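Local coordinates for protein, Family 18 Chitinase (Crocus vernus, PDB 3SIM), which probably hydrolyses chitin, the beta-1,4-linked polymer of N-acetylglucosamine, as a plant glycosyl hydrolase of family 18 built on a TIM barrel, at residues Ala157-Pro163 and Ile180-Gln186; Val196-Leu200 and Gly233-Ala237; Thr1-Glu5 and Ala269-Val274. One frame throughout, in Å; residues are numbered along the deposited sequence.

The three contacts sample different layers of one beta/alpha barrel. Contact 1 joins two adjacent barrel strands, its centre about 7 Å from that of the chain; contact 2, about 22 Å out, pairs two helices of the outer shell; contact 3 seats the last helix on the first strand and closes the chain around the other two. Centres lie about 19 Å apart for contacts 1 and 2 and about 17 Å for each pairing with contact 3. Contacts 1 and 3 meet inside the barrel (His182 CE1 to Leu2 CD1, 4.2 Å), contacts 2 and 3 in the shell (Phe235 CZ to Ala269 CA, 3.8 Å). Contact 1 also reaches the probable active-site residue Glu127.

Contact 1 (Ala157-Pro163 and Ile180-Gln186); sequences ASISPFP and INHINYQ
Both segments run in the same direction as neighbouring parallel strands: 157-159 is extended and 182-184 is a weakly bonded strand, with axes 4.9 Å apart at closest approach and crossing at -41°. CA atoms pair Ile159 with Ile183 at 5.1 Å and Ser160 with Asn184 at 4.7 Å. The hydrogen-bonded backbone ladder comprises Asn181 N to Ala157 O (2.9 Å), a weak bond from Ile159 N to His182 O (3.4 Å), Asn184 N to Ile159 O (2.9 Å) and, beyond the strands, Gln186 N to Pro161 O (3.0 Å). Two CA-H...O contacts fill the intervals: Ser158 CA lies 3.3 Å from His182 O, and Ser160 CA lies 3.3 Å from Asn184 O. Asn184 (phi/psi -87/76) centres an inverse gamma turn.

Ser158 (chi1 p) and His182 (chi1 p) share one face, where Ser158 CB lies 3.7 Å from His182 CE1 and His182 ND1 donates to Asn184 OD1 (3.2 Å). Ser158 OG and Ser160 OG hydrogen-bond to Asp123. On the other face Ile159 CG1 meets Ile183 CG2 at 3.9 Å, beneath helix 166-175. Further on, Pro161 CG packs on Tyr185 CD2 (3.7 Å), and Phe162 CA makes a CH-pi contact 4.2 Å from the Tyr185 ring centroid; Tyr185 OH hydrogen-bonds to Asp166.

Strand 156-159, helix 166-175 and strand 182-184 form a beta-alpha-beta unit of the TIM barrel. Phe162 and Gln186 touch Glu127, which with Asp123 and Asp125 matches the DxDxE signature of family 18, so that this end of the strands probably borders the catalytic site.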
loop_
_atom_site.group_PDB
_atom_site.type_symbol
_atom_site.label_atom_id
_atom_site.label_comp_id
_atom_site.label_asym_id
_atom_site.label_seq_id
_atom_site.Cartn_x
_atom_site.Cartn_y
_atom_site.Cartn_z
ATOM N N ALA A 157 2.506 -9.311 3.910
ATOM C CA ALA A 157 2.664 -7.928 4.305
ATOM C C ALA A 157 3.645 -7.097 3.451
ATOM O O ALA A 157 4.669 -7.568 3.065
ATOM C CB ALA A 157 3.024 -7.849 5.729
ATOM N N SER A 158 3.273 -5.847 3.230
ATOM C CA SER A 158 4.006 -4.838 2.492
ATOM C C SER A 158 4.181 -3.498 3.255
ATOM O O SER A 158 3.432 -3.171 4.119
ATOM C CB SER A 158 3.304 -4.519 1.172
ATOM O OG SER A 158 2.015 -4.032 1.364
ATOM N N ILE A 159 5.161 -2.734 2.830
ATOM C CA ILE A 159 5.384 -1.382 3.315
ATOM C C ILE A 159 5.401 -0.385 2.150
ATOM O O ILE A 159 5.750 -0.745 1.085
ATOM C CB ILE A 159 6.641 -1.247 4.233
ATOM C CG1 ILE A 159 7.928 -1.665 3.525
ATOM C CG2 ILE A 159 6.504 -1.998 5.478
ATOM C CD1 ILE A 159 9.166 -1.510 4.314
ATOM N N SER A 160 5.034 0.869 2.379
ATOM C CA SER A 160 4.996 1.845 1.327
ATOM C C SER A 160 5.768 3.148 1.635
ATOM O O SER A 160 5.213 4.157 1.686
ATOM C CB SER A 160 3.555 2.116 0.845
ATOM O OG SER A 160 2.762 1.008 0.708
ATOM N N PRO A 161 7.077 3.062 1.791
ATOM C CA PRO A 161 7.918 4.210 2.080
ATOM C C PRO A 161 8.204 5.181 0.901
ATOM O O PRO A 161 7.812 4.986 -0.212
ATOM C CB PRO A 161 9.208 3.559 2.596
ATOM C CG PRO A 161 9.325 2.413 1.911
ATOM C CD PRO A 161 7.922 1.899 1.584
ATOM N N PHE A 162 8.891 6.260 1.229
ATOM C CA PHE A 162 9.413 7.266 0.320
ATOM C C PHE A 162 10.550 8.007 1.052
ATOM O O PHE A 162 10.723 7.812 2.216
ATOM C CB PHE A 162 8.327 8.209 -0.239
ATOM C CG PHE A 162 7.404 8.759 0.789
ATOM C CD1 PHE A 162 6.288 8.060 1.255
ATOM C CD2 PHE A 162 7.649 9.988 1.343
ATOM C CE1 PHE A 162 5.489 8.603 2.218
ATOM C CE2 PHE A 162 6.830 10.492 2.302
ATOM C CZ PHE A 162 5.772 9.795 2.729
ATOM N N PRO A 163 11.318 8.824 0.347
ATOM C CA PRO A 163 12.602 9.242 0.880
ATOM C C PRO A 163 12.453 9.963 2.217
ATOM O O PRO A 163 13.138 9.618 3.082
ATOM C CB PRO A 163 13.115 10.164 -0.168
ATOM C CG PRO A 163 12.660 9.587 -1.412
ATOM C CD PRO A 163 11.257 9.079 -1.084
ATOM N N ILE A 180 8.320 -8.917 6.189
ATOM C CA ILE A 180 7.911 -8.102 5.063
ATOM C C ILE A 180 8.181 -8.782 3.673
ATOM O O ILE A 180 9.303 -9.055 3.306
ATOM C CB ILE A 180 8.586 -6.730 5.119
ATOM C CG1 ILE A 180 8.188 -5.938 6.351
ATOM C CG2 ILE A 180 8.274 -5.957 3.954
ATOM C CD1 ILE A 180 9.182 -5.133 6.831
ATOM N N ASN A 181 7.098 -9.060 2.976
ATOM C CA ASN A 181 7.114 -9.605 1.644
ATOM C C ASN A 181 7.617 -8.789 0.440
ATOM O O ASN A 181 8.287 -9.330 -0.341
ATOM C CB ASN A 181 5.821 -10.277 1.324
ATOM C CG ASN A 181 5.531 -11.397 2.266
ATOM O OD1 ASN A 181 6.071 -12.417 2.180
ATOM N ND2 ASN A 181 4.748 -11.143 3.186
ATOM N N HIS A 182 7.217 -7.537 0.339
ATOM C CA HIS A 182 7.621 -6.598 -0.699
ATOM C C HIS A 182 7.398 -5.135 -0.292
ATOM O O HIS A 182 6.775 -4.861 0.685
ATOM C CB HIS A 182 6.958 -6.860 -2.054
ATOM C CG HIS A 182 5.486 -7.046 -1.974
ATOM N ND1 HIS A 182 4.608 -6.021 -2.145
ATOM C CD2 HIS A 182 4.742 -8.133 -1.711
ATOM C CE1 HIS A 182 3.386 -6.466 -2.011
ATOM N NE2 HIS A 182 3.443 -7.746 -1.743
ATOM N N ILE A 183 7.913 -4.241 -1.091
ATOM C CA ILE A 183 8.005 -2.850 -0.797
ATOM C C ILE A 183 7.445 -2.023 -1.948
ATOM O O ILE A 183 8.000 -1.950 -2.991
ATOM C CB ILE A 183 9.441 -2.454 -0.451
ATOM C CG1 ILE A 183 10.008 -3.382 0.593
ATOM C CG2 ILE A 183 9.529 -1.000 0.010
ATOM C CD1 ILE A 183 11.373 -3.199 0.797
ATOM N N ASN A 184 6.305 -1.440 -1.695
ATOM C CA ASN A 184 5.643 -0.595 -2.620
ATOM C C ASN A 184 6.126 0.862 -2.514
ATOM O O ASN A 184 5.455 1.694 -1.985
ATOM C CB ASN A 184 4.129 -0.735 -2.547
ATOM C CG ASN A 184 3.636 -2.189 -2.593
ATOM O OD1 ASN A 184 4.134 -3.043 -3.295
ATOM N ND2 ASN A 184 2.606 -2.407 -1.869
ATOM N N TYR A 185 7.319 1.108 -3.057
ATOM C CA TYR A 185 7.985 2.391 -2.918
ATOM C C TYR A 185 7.208 3.406 -3.717
ATOM O O TYR A 185 6.760 3.130 -4.742
ATOM C CB TYR A 185 9.462 2.369 -3.338
ATOM C CG TYR A 185 10.347 3.349 -2.668
ATOM C CD1 TYR A 185 10.707 4.539 -3.277
ATOM C CD2 TYR A 185 10.862 3.101 -1.422
ATOM C CE1 TYR A 185 11.564 5.438 -2.681
ATOM C CE2 TYR A 185 11.669 3.971 -0.801
ATOM C CZ TYR A 185 12.020 5.165 -1.414
ATOM O OH TYR A 185 12.796 6.052 -0.774
ATOM N N GLN A 186 6.997 4.545 -3.108
ATOM C CA GLN A 186 6.170 5.619 -3.608
ATOM C C GLN A 186 7.024 6.605 -4.494
ATOM O O GLN A 186 7.427 7.664 -4.086
ATOM C CB GLN A 186 5.356 6.271 -2.462
ATOM C CG GLN A 186 4.349 5.414 -1.688
ATOM C CD GLN A 186 3.351 6.253 -0.868
ATOM O OE1 GLN A 186 3.172 6.045 0.303
ATOM N NE2 GLN A 186 2.736 7.187 -1.515
#

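Contact 2 (Val196-Leu200 and Gly233-Ala237); sequences VDKFL and GFFDA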
loop_
_atom_site.group_PDB
_atom_site.type_symbol
_atom_site.label_atom_id
_atom_site.label_comp_id
_atom_site.label_asym_id
_atom_site.label_seq_id
_atom_site.Cartn_x
_atom_site.Cartn_y
_atom_site.Cartn_z
ATOM N N VAL A 196 14.001 9.740 -17.170
ATOM C CA VAL A 196 14.123 8.305 -17.221
ATOM C C VAL A 196 15.400 7.842 -16.517
ATOM O O VAL A 196 15.363 6.950 -15.765
ATOM C CB VAL A 196 14.082 7.731 -18.663
ATOM C CG1 VAL A 196 14.592 6.359 -18.681
ATOM C CG2 VAL A 196 12.689 7.825 -19.262
ATOM N N ASP A 197 16.517 8.501 -16.767
ATOM C CA ASP A 197 17.765 8.146 -16.118
ATOM C C ASP A 197 17.765 8.347 -14.610
ATOM O O ASP A 197 18.284 7.560 -13.931
ATOM C CB ASP A 197 19.026 8.780 -16.738
ATOM C CG ASP A 197 20.360 8.112 -16.207
ATOM O OD1 ASP A 197 20.593 6.944 -16.465
ATOM O OD2 ASP A 197 21.161 8.744 -15.511
ATOM N N LYS A 198 17.212 9.444 -14.149
ATOM C CA LYS A 198 17.078 9.725 -12.752
ATOM C C LYS A 198 16.144 8.737 -12.021
ATOM O O LYS A 198 16.461 8.300 -10.976
ATOM C CB LYS A 198 16.661 11.156 -12.533
ATOM C CG LYS A 198 17.773 12.154 -12.671
ATOM C CD LYS A 198 17.312 13.521 -12.542
ATOM C CE LYS A 198 18.398 14.504 -13.021
ATOM N NZ LYS A 198 18.045 15.814 -12.762
ATOM N N PHE A 199 15.044 8.362 -12.655
ATOM C CA PHE A 199 14.157 7.394 -12.084
ATOM C C PHE A 199 14.900 6.093 -11.851
ATOM O O PHE A 199 14.840 5.591 -10.802
ATOM C CB PHE A 199 12.940 7.167 -12.960
ATOM C CG PHE A 199 11.966 6.140 -12.445
ATOM C CD1 PHE A 199 10.796 6.535 -11.854
ATOM C CD2 PHE A 199 12.154 4.803 -12.628
ATOM C CE1 PHE A 199 9.880 5.607 -11.403
ATOM C CE2 PHE A 199 11.247 3.908 -12.233
ATOM C CZ PHE A 199 10.120 4.301 -11.613
ATOM N N LEU A 200 15.651 5.645 -12.836
ATOM C CA LEU A 200 16.434 4.445 -12.705
ATOM C C LEU A 200 17.475 4.578 -11.566
ATOM O O LEU A 200 17.684 3.659 -10.859
ATOM C CB LEU A 200 17.041 3.997 -14.042
ATOM C CG LEU A 200 16.093 3.529 -15.161
ATOM C CD1 LEU A 200 16.714 3.524 -16.524
ATOM C CD2 LEU A 200 15.472 2.225 -14.875
ATOM N N GLY A 233 7.465 8.364 -20.071
ATOM C CA GLY A 233 8.679 7.624 -19.988
ATOM C C GLY A 233 8.732 6.580 -18.885
ATOM O O GLY A 233 9.640 5.837 -18.845
ATOM N N PHE A 234 7.684 6.469 -18.078
ATOM C CA PHE A 234 7.658 5.452 -17.049
ATOM C C PHE A 234 7.856 4.049 -17.669
ATOM O O PHE A 234 8.640 3.317 -17.205
ATOM C CB PHE A 234 6.344 5.473 -16.253
ATOM C CG PHE A 234 6.154 4.298 -15.298
ATOM C CD1 PHE A 234 5.475 3.181 -15.692
ATOM C CD2 PHE A 234 6.549 4.356 -13.992
ATOM C CE1 PHE A 234 5.253 2.171 -14.847
ATOM C CE2 PHE A 234 6.334 3.285 -13.163
ATOM C CZ PHE A 234 5.719 2.203 -13.626
ATOM N N PHE A 235 7.182 3.764 -18.753
ATOM C CA PHE A 235 7.333 2.497 -19.455
ATOM C C PHE A 235 8.723 2.207 -20.055
ATOM O O PHE A 235 9.086 1.106 -20.148
ATOM C CB PHE A 235 6.142 2.133 -20.361
ATOM C CG PHE A 235 4.890 1.817 -19.611
ATOM C CD1 PHE A 235 4.821 0.693 -18.833
ATOM C CD2 PHE A 235 3.803 2.656 -19.631
ATOM C CE1 PHE A 235 3.743 0.400 -18.145
ATOM C CE2 PHE A 235 2.687 2.355 -18.931
ATOM C CZ PHE A 235 2.669 1.221 -18.170
ATOM N N ASP A 236 9.470 3.235 -20.435
ATOM C CA ASP A 236 10.857 3.080 -20.838
ATOM C C ASP A 236 11.782 2.626 -19.703
ATOM O O ASP A 236 12.559 1.771 -19.871
ATOM C CB ASP A 236 11.391 4.347 -21.483
ATOM C CG ASP A 236 10.644 4.699 -22.739
ATOM O OD1 ASP A 236 10.189 3.803 -23.413
ATOM O OD2 ASP A 236 10.451 5.851 -23.021
ATOM N N ALA A 237 11.639 3.254 -18.560
ATOM C CA ALA A 237 12.312 2.857 -17.352
ATOM C C ALA A 237 11.881 1.433 -16.929
ATOM O O ALA A 237 12.676 0.639 -16.597
ATOM C CB ALA A 237 12.040 3.840 -16.290
#
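This is an apolar helix-helix contact in the outer shell of the TIM barrel, between the first turn of helix 196-209 and the early part of helix 230-243. The two helices flank strand 215-220 in sequence, so they are consecutive helices of the barrel. Their local axes approach to 9.4 Å and cross at -49°; the nearest CA pair is Val196 with Ala237 at 5.7 Å, and the two segments bury 278 Å² between them. No hydrogen bond spans the gap.

Ala237 is the centre of the interface, with 78 Å² covered by the other segment. Its small CB lies 3.8 Å from Phe199 CD2, 4.0 Å from Leu200 CD2 and 4.3 Å from Val196 CG1, so three side chains converge on one methyl group. Closer to the barrel, the rings of Phe199 and Phe234 meet obliquely, centroids 6.0 Å apart and planes at 80°, with Phe199 CZ 4.2 Å from Phe234 CE2. Both rings touch Ile217 of strand 215-220, which places this aromatic pair between helices and barrel wall. Phe234 also meets Phe219 edge-to-face.

Gly233 has phi/psi of 120/-2, angles at which a CB would clash with the preceding carbonyl oxygen. A CB there would also sit just 3.0 Å from Val196 CG2; as built, Val196 CG2 rests 3.7 Å from Gly233 O.

Contact 3 (Thr1-Glu5 and Ala269-Val274); sequences TLFVE and AQAFLV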
loop_
_atom_site.group_PDB
_atom_site.type_symbol
_atom_site.label_atom_id
_atom_site.label_comp_id
_atom_site.label_asym_id
_atom_site.label_seq_id
_atom_site.Cartn_x
_atom_site.Cartn_y
_atom_site.Cartn_z
ATOM N N THR A 1 4.244 -12.623 -11.935
ATOM C CA THR A 1 3.853 -11.223 -12.022
ATOM C C THR A 1 2.890 -10.722 -10.897
ATOM O O THR A 1 1.964 -11.389 -10.563
ATOM C CB THR A 1 3.305 -10.855 -13.437
ATOM O OG1 THR A 1 2.206 -11.664 -13.789
ATOM C CG2 THR A 1 4.348 -10.987 -14.488
ATOM N N LEU A 2 3.191 -9.560 -10.386
ATOM C CA LEU A 2 2.463 -8.865 -9.344
ATOM C C LEU A 2 2.042 -7.486 -9.793
ATOM O O LEU A 2 2.836 -6.696 -10.217
ATOM C CB LEU A 2 3.341 -8.664 -8.152
ATOM C CG LEU A 2 3.000 -8.629 -6.679
ATOM C CD1 LEU A 2 3.859 -7.780 -6.003
ATOM C CD2 LEU A 2 1.586 -8.570 -6.218
ATOM N N PHE A 3 0.767 -7.216 -9.625
ATOM C CA PHE A 3 0.186 -5.904 -9.791
ATOM C C PHE A 3 -0.667 -5.530 -8.586
ATOM O O PHE A 3 -1.544 -6.244 -8.231
ATOM C CB PHE A 3 -0.619 -5.845 -11.090
ATOM C CG PHE A 3 -1.257 -4.512 -11.374
ATOM C CD1 PHE A 3 -2.608 -4.323 -11.194
ATOM C CD2 PHE A 3 -0.519 -3.478 -11.880
ATOM C CE1 PHE A 3 -3.184 -3.137 -11.442
ATOM C CE2 PHE A 3 -1.059 -2.302 -12.128
ATOM C CZ PHE A 3 -2.395 -2.102 -11.912
ATOM N N VAL A 4 -0.377 -4.389 -8.009
ATOM C CA VAL A 4 -1.008 -3.840 -6.834
ATOM C C VAL A 4 -1.823 -2.550 -7.135
ATOM O O VAL A 4 -1.320 -1.600 -7.613
ATOM C CB VAL A 4 0.026 -3.566 -5.762
ATOM C CG1 VAL A 4 -0.618 -3.155 -4.530
ATOM C CG2 VAL A 4 0.907 -4.730 -5.526
ATOM N N GLU A 5 -3.101 -2.609 -6.835
ATOM C CA GLU A 5 -4.069 -1.536 -6.991
ATOM C C GLU A 5 -4.632 -0.965 -5.686
ATOM O O GLU A 5 -5.437 -1.575 -5.065
ATOM C CB GLU A 5 -5.216 -1.989 -7.897
ATOM C CG GLU A 5 -6.212 -0.953 -8.307
ATOM C CD GLU A 5 -5.752 -0.026 -9.502
ATOM O OE1 GLU A 5 -4.689 -0.188 -10.018
ATOM O OE2 GLU A 5 -6.458 0.851 -9.899
ATOM N N ALA A 269 -0.436 -1.172 -17.949
ATOM C CA ALA A 269 0.542 -1.735 -17.049
ATOM C C ALA A 269 0.481 -3.255 -16.835
ATOM O O ALA A 269 1.462 -3.892 -16.839
ATOM C CB ALA A 269 0.505 -1.022 -15.791
ATOM N N GLN A 270 -0.705 -3.785 -16.696
ATOM C CA GLN A 270 -0.903 -5.208 -16.649
ATOM C C GLN A 270 -0.464 -5.954 -17.935
ATOM O O GLN A 270 0.217 -6.917 -17.847
ATOM C CB GLN A 270 -2.350 -5.544 -16.255
ATOM C CG GLN A 270 -2.727 -5.272 -14.828
ATOM C CD GLN A 270 -4.191 -5.457 -14.551
ATOM O OE1 GLN A 270 -4.941 -4.546 -14.667
ATOM N NE2 GLN A 270 -4.565 -6.609 -14.185
ATOM N N ALA A 271 -0.823 -5.406 -19.079
ATOM C CA ALA A 271 -0.396 -5.897 -20.389
ATOM C C ALA A 271 1.111 -5.849 -20.524
ATOM O O ALA A 271 1.661 -6.780 -20.940
ATOM C CB ALA A 271 -1.020 -5.150 -21.490
ATOM N N PHE A 272 1.721 -4.778 -20.043
ATOM C CA PHE A 272 3.157 -4.644 -20.041
ATOM C C PHE A 272 3.783 -5.777 -19.185
ATOM O O PHE A 272 4.680 -6.351 -19.593
ATOM C CB PHE A 272 3.641 -3.265 -19.551
ATOM C CG PHE A 272 5.147 -3.166 -19.358
ATOM C CD1 PHE A 272 5.975 -2.965 -20.412
ATOM C CD2 PHE A 272 5.730 -3.341 -18.126
ATOM C CE1 PHE A 272 7.289 -2.931 -20.246
ATOM C CE2 PHE A 272 7.058 -3.285 -17.978
ATOM C CZ PHE A 272 7.838 -3.076 -19.046
ATOM N N LEU A 273 3.251 -6.060 -18.017
ATOM C CA LEU A 273 3.825 -7.042 -17.111
ATOM C C LEU A 273 3.912 -8.468 -17.710
ATOM O O LEU A 273 4.854 -9.161 -17.586
ATOM C CB LEU A 273 3.093 -7.038 -15.780
ATOM C CG LEU A 273 3.551 -5.913 -14.859
ATOM C CD1 LEU A 273 2.570 -5.659 -13.826
ATOM C CD2 LEU A 273 4.965 -6.096 -14.299
ATOM N N VAL A 274 2.862 -8.814 -18.397
ATOM C CA VAL A 274 2.597 -10.115 -18.888
ATOM C C VAL A 274 3.247 -10.428 -20.278
ATOM O O VAL A 274 3.307 -11.532 -20.635
ATOM C CB VAL A 274 1.064 -10.209 -18.801
ATOM C CG1 VAL A 274 0.359 -10.348 -20.044
ATOM C CG2 VAL A 274 0.571 -10.885 -17.603
#
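Thr1, at the very start of the chain, points its CB toward helix 269-274: its CG2 lies 3.6 Å from Leu273 O and 4.3 Å from Leu273 CB, while Thr1 OG1 is 4.2 Å from Val274 CG2. Leu2 opens the strand; the CA-to-CB bond of Leu2 points away from the helix, and its CD1 packs on His182 CE1 in the barrel interior, yet its backbone still takes part, Leu2 O standing 3.8 Å from Leu273 CD1. Strand 2-5 and the helix run nearly antiparallel, at 165° and 9.4 Å between their local axes, as expected of a strand and the helix covering it in a TIM barrel. The last helix covers the seam where the first strand, hydrogen-bonded to 28-37 on one edge, pairs with the last, 250-253, on the other. Phe3 has the largest covered area of any residue here, 77 Å². Its CB lies 4.2 Å from Leu273 CD1, and its CE2 lies 4.2 Å from Ala269 CB. Gln270 CG sits over the face of the Phe3 ring in a CH-pi contact, 3.8 Å from the centroid and 14° off the normal, and Phe29 meets the same ring.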